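Local coordinates for cGAS/DncV-like nucleotidyltransferase in E. coli homolog (Elizabethkingia meningoseptica ATCC 13253 = NBRC 12535, PDB 6E0N), which synthesises cyclic nucleotide second messengers from nucleoside triphosphates in response to phage infection, as part of a CBASS antiviral defence system, at residues Gln24-Gln29 with Asn131-Asp136; Gly48-Asn53 with Ser60-Val65. All coordinates share one frame; numbering follows the deposited sequence.

Contact 1 of 2, residues Gln24-Gln29 with Asn131-Asp136. With APC (diphosphomethylphosphonic acid adenosyl ester), chain B.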
loop_
_atom_site.group_PDB
_atom_site.type_symbol
_atom_site.label_atom_id
_atom_site.label_comp_id
_atom_site.label_asym_id
_atom_site.label_seq_id
_atom_site.Cartn_x
_atom_site.Cartn_y
_atom_site.Cartn_z
ATOM N N GLN A 24 11.195 2.055 13.822
ATOM C CA GLN A 24 12.589 2.453 13.650
ATOM C C GLN A 24 13.530 1.288 13.927
ATOM O O GLN A 24 14.504 1.077 13.195
ATOM C CB GLN A 24 12.907 3.627 14.579
ATOM C CG GLN A 24 12.127 4.898 14.269
ATOM C CD GLN A 24 12.262 5.951 15.353
ATOM O OE1 GLN A 24 12.782 5.682 16.435
ATOM N NE2 GLN A 24 11.786 7.158 15.067
ATOM N N ASN A 25 13.258 0.518 14.984
ATOM C CA ASN A 25 14.125 -0.608 15.319
ATOM C C ASN A 25 14.127 -1.649 14.208
ATOM O O ASN A 25 15.183 -2.183 13.850
ATOM C CB ASN A 25 13.680 -1.246 16.634
ATOM C CG ASN A 25 14.052 -0.418 17.840
ATOM O OD1 ASN A 25 14.813 0.546 17.737
ATOM N ND2 ASN A 25 13.521 -0.793 18.996
ATOM N N ALA A 26 12.950 -1.964 13.661
ATOM C CA ALA A 26 12.879 -2.931 12.573
ATOM C C ALA A 26 13.699 -2.465 11.376
ATOM O O ALA A 26 14.503 -3.223 10.824
ATOM C CB ALA A 26 11.421 -3.162 12.175
ATOM N N ILE A 27 13.505 -1.211 10.963
ATOM C CA ILE A 27 14.209 -0.695 9.792
ATOM C C ILE A 27 15.717 -0.692 10.027
ATOM O O ILE A 27 16.497 -1.085 9.152
ATOM C CB ILE A 27 13.676 0.700 9.420
ATOM C CG1 ILE A 27 12.200 0.621 9.015
ATOM C CG2 ILE A 27 14.518 1.302 8.310
ATOM C CD1 ILE A 27 11.524 1.964 8.879
ATOM N N THR A 28 16.149 -0.250 11.211
ATOM C CA THR A 28 17.579 -0.194 11.506
ATOM C C THR A 28 18.203 -1.583 11.474
ATOM O O THR A 28 19.248 -1.794 10.847
ATOM C CB THR A 28 17.792 0.463 12.871
ATOM O OG1 THR A 28 17.349 1.823 12.816
ATOM C CG2 THR A 28 19.257 0.431 13.270
ATOM N N GLN A 29 17.586 -2.542 12.163
ATOM C CA GLN A 29 18.160 -3.882 12.240
ATOM C C GLN A 29 18.173 -4.556 10.874
ATOM O O GLN A 29 19.168 -5.182 10.488
ATOM C CB GLN A 29 17.372 -4.733 13.231
ATOM C CG GLN A 29 17.535 -4.333 14.684
ATOM C CD GLN A 29 16.709 -5.212 15.603
ATOM O OE1 GLN A 29 16.567 -6.415 15.372
ATOM N NE2 GLN A 29 16.137 -4.610 16.636
ATOM N N ASN A 131 10.452 -5.655 20.801
ATOM C CA ASN A 131 11.098 -4.379 20.528
ATOM C C ASN A 131 11.108 -3.981 19.059
ATOM O O ASN A 131 11.702 -2.951 18.720
ATOM C CB ASN A 131 12.544 -4.403 21.039
ATOM C CG ASN A 131 12.631 -4.557 22.540
ATOM O OD1 ASN A 131 11.816 -4.004 23.277
ATOM N ND2 ASN A 131 13.620 -5.313 23.005
ATOM N N ARG A 132 10.486 -4.753 18.174
ATOM C CA ARG A 132 10.462 -4.369 16.770
ATOM C C ARG A 132 9.238 -4.965 16.095
ATOM O O ARG A 132 8.819 -6.081 16.421
ATOM C CB ARG A 132 11.739 -4.797 16.030
ATOM C CG ARG A 132 11.879 -6.270 15.810
ATOM C CD ARG A 132 13.053 -6.633 14.846
ATOM N NE ARG A 132 12.924 -8.043 14.494
ATOM C CZ ARG A 132 13.699 -9.015 14.953
ATOM N NH1 ARG A 132 14.723 -8.746 15.756
ATOM N NH2 ARG A 132 13.453 -10.264 14.593
ATOM N N ILE A 133 8.671 -4.206 15.152
ATOM C CA ILE A 133 7.547 -4.708 14.383
ATOM C C ILE A 133 8.028 -5.749 13.380
ATOM O O ILE A 133 9.218 -5.855 13.059
ATOM C CB ILE A 133 6.800 -3.563 13.679
ATOM C CG1 ILE A 133 7.734 -2.816 12.719
ATOM C CG2 ILE A 133 6.213 -2.602 14.698
ATOM C CD1 ILE A 133 7.037 -1.711 11.926
ATOM N N THR A 134 7.081 -6.544 12.891
ATOM C CA THR A 134 7.350 -7.442 11.783
ATOM C C THR A 134 7.549 -6.636 10.511
ATOM O O THR A 134 6.942 -5.578 10.313
ATOM C CB THR A 134 6.179 -8.406 11.605
ATOM O OG1 THR A 134 6.089 -9.254 12.756
ATOM C CG2 THR A 134 6.350 -9.247 10.356
ATOM N N ALA A 135 8.425 -7.137 9.651
ATOM C CA ALA A 135 8.715 -6.487 8.385
ATOM C C ALA A 135 8.585 -7.484 7.246
ATOM O O ALA A 135 8.962 -8.652 7.382
ATOM C CB ALA A 135 10.133 -5.902 8.368
ATOM N N ASP A 136 8.049 -7.012 6.125
ATOM C CA ASP A 136 8.086 -7.727 4.858
ATOM C C ASP A 136 9.193 -7.083 4.029
ATOM O O ASP A 136 9.096 -5.906 3.667
ATOM C CB ASP A 136 6.741 -7.623 4.141
ATOM C CG ASP A 136 5.667 -8.442 4.807
ATOM O OD1 ASP A 136 6.001 -9.257 5.690
ATOM O OD2 ASP A 136 4.486 -8.271 4.440
HETATM P PG APC B . 1.677 -15.788 1.165
HETATM O O1G APC B . 1.126 -15.176 2.432
HETATM O O2G APC B . 3.021 -16.423 1.434
HETATM O O3G APC B . 0.712 -16.834 0.662
HETATM P PB APC B . 2.345 -13.130 0.419
HETATM O O1B APC B . 2.218 -12.841 1.868
HETATM O O2B APC B . 3.664 -12.762 -0.154
HETATM O O3B APC B . 1.848 -14.623 0.022
HETATM P PA APC B . 1.036 -10.363 0.595
HETATM O O1A APC B . 1.023 -10.621 2.068
HETATM O O2A APC B . -0.252 -9.615 0.192
HETATM C C3A APC B . 1.132 -12.019 -0.288
HETATM O "O5'" APC B . 2.298 -9.458 0.053
HETATM C "C5'" APC B . 3.472 -9.583 0.784
HETATM C "C4'" APC B . 4.211 -8.224 0.695
HETATM O "O4'" APC B . 4.623 -8.053 -0.525
HETATM C "C3'" APC B . 3.211 -7.093 1.003
HETATM O "O3'" APC B . 3.378 -6.677 2.284
HETATM C "C2'" APC B . 3.583 -5.986 0.003
HETATM O "O2'" APC B . 4.470 -4.988 0.681
HETATM C "C1'" APC B . 4.225 -6.559 -0.972
HETATM N N9 APC B . 3.352 -6.639 -2.134
HETATM C C8 APC B . 2.283 -7.400 -2.433
HETATM N N7 APC B . 1.847 -7.056 -3.653
HETATM C C5 APC B . 2.646 -6.080 -4.112
HETATM C C6 APC B . 2.665 -5.363 -5.292
HETATM N N6 APC B . 1.845 -5.377 -6.485
HETATM N N1 APC B . 3.584 -4.433 -5.497
HETATM C C2 APC B . 4.510 -4.186 -4.547
HETATM N N3 APC B . 4.492 -4.892 -3.396
HETATM C C4 APC B . 3.565 -5.829 -3.178
HETATM O O HOH W 1 14.681 -6.532 18.341
#

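Contact 2 of 2, residues Gly48-Asn53 with Ser60-Val65. With MG (magnesium ion), chain E; GTP (guanosine-5'-triphosphate), chain C; APC (diphosphomethylphosphonic acid adenosyl ester), chain B.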
loop_
_atom_site.group_PDB
_atom_site.type_symbol
_atom_site.label_atom_id
_atom_site.label_comp_id
_atom_site.label_asym_id
_atom_site.label_seq_id
_atom_site.Cartn_x
_atom_site.Cartn_y
_atom_site.Cartn_z
ATOM N N GLY A 48 4.015 0.964 0.955
ATOM C CA GLY A 48 2.879 0.533 1.743
ATOM C C GLY A 48 2.502 1.542 2.817
ATOM O O GLY A 48 2.865 2.721 2.770
ATOM N N SER A 49 1.770 1.040 3.815
ATOM C CA SER A 49 1.047 1.921 4.729
ATOM C C SER A 49 1.990 2.842 5.500
ATOM O O SER A 49 1.631 3.985 5.816
ATOM C CB SER A 49 0.218 1.074 5.701
ATOM O OG SER A 49 1.059 0.277 6.520
ATOM N N TYR A 50 3.183 2.362 5.847
ATOM C CA TYR A 50 4.117 3.224 6.566
ATOM C C TYR A 50 4.653 4.335 5.671
ATOM O O TYR A 50 4.907 5.448 6.148
ATOM C CB TYR A 50 5.269 2.408 7.157
ATOM C CG TYR A 50 4.935 1.749 8.482
ATOM C CD1 TYR A 50 4.433 0.457 8.533
ATOM C CD2 TYR A 50 5.113 2.426 9.681
ATOM C CE1 TYR A 50 4.121 -0.148 9.744
ATOM C CE2 TYR A 50 4.808 1.830 10.894
ATOM C CZ TYR A 50 4.313 0.543 10.918
ATOM O OH TYR A 50 4.012 -0.054 12.118
ATOM N N ARG A 51 4.829 4.053 4.378
ATOM C CA ARG A 51 5.288 5.069 3.437
ATOM C C ARG A 51 4.193 6.094 3.165
ATOM O O ARG A 51 4.439 7.304 3.186
ATOM C CB ARG A 51 5.715 4.394 2.133
ATOM C CG ARG A 51 6.158 5.352 1.035
ATOM C CD ARG A 51 7.520 5.952 1.337
ATOM N NE ARG A 51 7.878 7.014 0.397
ATOM C CZ ARG A 51 8.457 6.813 -0.784
ATOM N NH1 ARG A 51 8.748 5.584 -1.195
ATOM N NH2 ARG A 51 8.748 7.848 -1.556
ATOM N N ASN A 52 2.979 5.625 2.902
ATOM C CA ASN A 52 1.864 6.490 2.548
ATOM C C ASN A 52 1.108 7.010 3.763
ATOM O O ASN A 52 0.202 7.833 3.606
ATOM C CB ASN A 52 0.918 5.730 1.615
ATOM C CG ASN A 52 1.647 5.123 0.424
ATOM O OD1 ASN A 52 2.454 5.782 -0.225
ATOM N ND2 ASN A 52 1.368 3.857 0.143
ATOM N N ASN A 53 1.466 6.558 4.964
ATOM C CA ASN A 53 0.853 7.019 6.213
ATOM C C ASN A 53 -0.633 6.669 6.272
ATOM O O ASN A 53 -1.485 7.512 6.561
ATOM C CB ASN A 53 1.083 8.514 6.445
ATOM C CG ASN A 53 0.909 8.910 7.899
ATOM O OD1 ASN A 53 1.098 8.098 8.804
ATOM N ND2 ASN A 53 0.538 10.162 8.131
ATOM N N SER A 60 1.539 -2.470 13.194
ATOM C CA SER A 60 1.387 -2.991 11.843
ATOM C C SER A 60 2.739 -3.369 11.246
ATOM O O SER A 60 3.782 -2.813 11.604
ATOM C CB SER A 60 0.729 -1.942 10.946
ATOM O OG SER A 60 -0.575 -1.618 11.391
ATOM N N ASP A 61 2.707 -4.315 10.310
ATOM C CA ASP A 61 3.916 -4.720 9.606
ATOM C C ASP A 61 4.365 -3.615 8.653
ATOM O O ASP A 61 3.547 -2.900 8.066
ATOM C CB ASP A 61 3.657 -5.986 8.788
ATOM C CG ASP A 61 3.157 -7.147 9.630
ATOM O OD1 ASP A 61 3.179 -7.043 10.872
ATOM O OD2 ASP A 61 2.737 -8.166 9.041
ATOM N N VAL A 62 5.682 -3.488 8.488
ATOM C CA VAL A 62 6.277 -2.478 7.618
ATOM C C VAL A 62 6.836 -3.161 6.376
ATOM O O VAL A 62 7.414 -4.252 6.457
ATOM C CB VAL A 62 7.361 -1.656 8.347
ATOM C CG1 VAL A 62 8.483 -2.549 8.862
ATOM C CG2 VAL A 62 7.920 -0.574 7.424
ATOM N N ASP A 63 6.661 -2.511 5.225
ATOM C CA ASP A 63 7.116 -3.032 3.941
ATOM C C ASP A 63 8.413 -2.329 3.564
ATOM O O ASP A 63 8.407 -1.142 3.223
ATOM C CB ASP A 63 6.045 -2.810 2.878
ATOM C CG ASP A 63 4.718 -3.437 3.257
ATOM O OD1 ASP A 63 4.717 -4.622 3.649
ATOM O OD2 ASP A 63 3.680 -2.743 3.182
ATOM N N ILE A 64 9.517 -3.066 3.623
ATOM C CA ILE A 64 10.845 -2.546 3.326
ATOM C C ILE A 64 11.256 -3.089 1.965
ATOM O O ILE A 64 11.446 -4.299 1.803
ATOM C CB ILE A 64 11.862 -2.939 4.405
ATOM C CG1 ILE A 64 11.400 -2.436 5.773
ATOM C CG2 ILE A 64 13.236 -2.396 4.055
ATOM C CD1 ILE A 64 12.223 -2.957 6.934
ATOM N N VAL A 65 11.407 -2.200 0.990
ATOM C CA VAL A 65 11.807 -2.592 -0.356
ATOM C C VAL A 65 13.327 -2.585 -0.444
ATOM O O VAL A 65 13.981 -1.633 0.001
ATOM C CB VAL A 65 11.197 -1.650 -1.407
ATOM C CG1 VAL A 65 11.570 -2.125 -2.810
ATOM C CG2 VAL A 65 9.688 -1.564 -1.251
HETATM MG MG MG E . 1.793 -3.108 4.220
HETATM P PG GTP C . -1.669 -2.520 4.755
HETATM O O1G GTP C . -2.121 -1.826 6.021
HETATM O O2G GTP C . -2.665 -3.602 4.413
HETATM O O3G GTP C . -0.297 -3.125 4.952
HETATM O O3B GTP C . -1.673 -1.435 3.565
HETATM P PB GTP C . -0.424 -1.187 2.586
HETATM O O1B GTP C . 0.889 -1.412 3.303
HETATM O O2B GTP C . -0.540 0.217 2.045
HETATM O O3A GTP C . -0.586 -2.207 1.356
HETATM P PA GTP C . 0.258 -3.575 1.237
HETATM O O1A GTP C . 0.931 -3.936 2.541
HETATM O O2A GTP C . -0.645 -4.688 0.760
HETATM O "O5'" GTP C . 1.361 -3.258 0.114
HETATM C "C5'" GTP C . 2.325 -2.277 0.344
HETATM C "C4'" GTP C . 2.506 -1.449 -0.906
HETATM O "O4'" GTP C . 2.755 -2.338 -2.011
HETATM C "C3'" GTP C . 1.354 -0.529 -1.333
HETATM O "O3'" GTP C . 1.457 0.753 -0.814
HETATM C "C2'" GTP C . 1.545 -0.487 -2.871
HETATM O "O2'" GTP C . 2.408 0.572 -3.179
HETATM C "C1'" GTP C . 2.165 -1.853 -3.210
HETATM N N9 GTP C . 1.078 -2.725 -3.674
HETATM C C8 GTP C . 0.412 -3.664 -2.937
HETATM N N7 GTP C . -0.523 -4.240 -3.727
HETATM C C5 GTP C . -0.453 -3.683 -4.959
HETATM C C6 GTP C . -1.164 -3.895 -6.134
HETATM O O6 GTP C . -2.058 -4.736 -6.173
HETATM N N1 GTP C . -0.858 -3.152 -7.256
HETATM C C2 GTP C . 0.149 -2.208 -7.207
HETATM N N2 GTP C . 0.447 -1.485 -8.282
HETATM N N3 GTP C . 0.847 -1.998 -6.040
HETATM C C4 GTP C . 0.552 -2.725 -4.936
HETATM P PG APC B . 1.677 -15.788 1.165
HETATM O O1G APC B . 1.126 -15.176 2.432
HETATM O O2G APC B . 3.021 -16.423 1.434
HETATM O O3G APC B . 0.712 -16.834 0.662
HETATM P PB APC B . 2.345 -13.130 0.419
HETATM O O1B APC B . 2.218 -12.841 1.868
HETATM O O2B APC B . 3.664 -12.762 -0.154
HETATM O O3B APC B . 1.848 -14.623 0.022
HETATM P PA APC B . 1.036 -10.363 0.595
HETATM O O1A APC B . 1.023 -10.621 2.068
HETATM O O2A APC B . -0.252 -9.615 0.192
HETATM C C3A APC B . 1.132 -12.019 -0.288
HETATM O "O5'" APC B . 2.298 -9.458 0.053
HETATM C "C5'" APC B . 3.472 -9.583 0.784
HETATM C "C4'" APC B . 4.211 -8.224 0.695
HETATM O "O4'" APC B . 4.623 -8.053 -0.525
HETATM C "C3'" APC B . 3.211 -7.093 1.003
HETATM O "O3'" APC B . 3.378 -6.677 2.284
HETATM C "C2'" APC B . 3.583 -5.986 0.003
HETATM O "O2'" APC B . 4.470 -4.988 0.681
HETATM C "C1'" APC B . 4.225 -6.559 -0.972
HETATM N N9 APC B . 3.352 -6.639 -2.134
HETATM C C8 APC B . 2.283 -7.400 -2.433
HETATM N N7 APC B . 1.847 -7.056 -3.653
HETATM C C5 APC B . 2.646 -6.080 -4.112
HETATM C C6 APC B . 2.665 -5.363 -5.292
HETATM N N6 APC B . 1.845 -5.377 -6.485
HETATM N N1 APC B . 3.584 -4.433 -5.497
HETATM C C2 APC B . 4.510 -4.186 -4.547
HETATM N N3 APC B . 4.492 -4.892 -3.396
HETATM C C4 APC B . 3.565 -5.829 -3.178
HETATM O O HOH W 2 2.470 -1.830 5.795
HETATM O O HOH W 3 4.666 -0.210 5.109
HETATM O O HOH W 4 2.557 -4.813 4.976
#

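Contact 1 of 2, residues Gln24-Gln29 with Asn131-Asp136
The carboxamide of N25 reaches from helix 21-38 to the backbone of N131, its ND2 giving a hydrogen bond of 2.8 Å to N131 O. The bond is nearly straight (168°) and lies both in the carbonyl plane and in the amide plane of N25; an asparagine suits the place because its short side chain can give an N-H to a loop carbonyl. One turn further on, Q29 offers OE1 to R132, whose NH1 lies 3.0 Å from Q29 OE1. This bond is more bent (130°), the amide and guanidinium planes stand almost perpendicular, and a water accepts from Q29 NE2 and, weakly, from R132 NH1. R132 spans the gap with a chain extended from CG to NE. Between the two polar links the small A26 lets the loop come close: A26 CB is 3.7 Å from I133 CG1 and 3.6 Å from I133 O. Second-shell bonds steady the loop, R132 NH2 binding N127 O and T134 OG1 receiving G128 N. At the end of the segment D136 OD2 lies 2.9 Å from APC O3'. The arrangement packs a helix against the entry to a central strand of the nucleotidyltransferase fold, whose D136 meets APC and probably also binds magnesium.

Contact 2 of 2, residues Gly48-Asn53 with Ser60-Val65
Y50 projects from helix 48-52 across the start of strand 62-68, presenting its ring edge to the backbone carbonyls of S60 and D61. The phenol OH donates to S60 O at 2.8 Å, tilted 32° from the carbonyl plane, while Y50 CE1 comes within 3.3 Å of D61 O. The side chains of Y50 and V62 cross at about a right angle, with V62 CB 3.6 Å from Y50 CD1. Y50 has CG anti to its carbonyl carbon (chi1 -83°), which swings the ring toward the strand; a tyrosine suits this place, since the CD1 side of its ring packs against V62 while its hydroxyl reaches a backbone carbonyl. D63 turns the end of its side chain toward the helix start and binds magnesium through OD2 at 2.2 Å. The ion's other ligands are three GTP phosphate oxygens, one from each phosphate, and two waters. One of these waters donates to both S49 OG and D61 O; S49 OG also bonds N55. The other donates to D63 OD1, which sits 2.8 Å from APC O3'. G48, with no side chain and a positive phi, lets its CA come to 3.7 Å from D63 OD2, and S49 N donates to GTP O1B at 2.7 Å. This is the Gly-Ser motif of the nucleotidyltransferase active site, with the Asp-x-Asp motif (D61 and D63) at the start of strand 62-68, here gripping a magnesium-bound triphosphate.

Overall arrangement
From the N terminus, the chain runs through helix 21-38 and strand 42-47 to helix 48-52. A short excursion then brings it back along strand 62-68, where contact 2 closes a small loop. Helix 98-113 and the hairpin of strands 117-119 and 124-126 follow before residues 131-136 return to helix 21-38, so contact 1 closes a much larger loop with contact 2 nested inside it. The two meet where strands 62-68 and 135-147 run parallel as neighbours: D136 N to V62 O and D136 O to I64 N are probable backbone hydrogen bonds. That pairing sets D63 and D136 side by side at APC, linking helix 21-38, through residues 131-136, to the strand that carries D63.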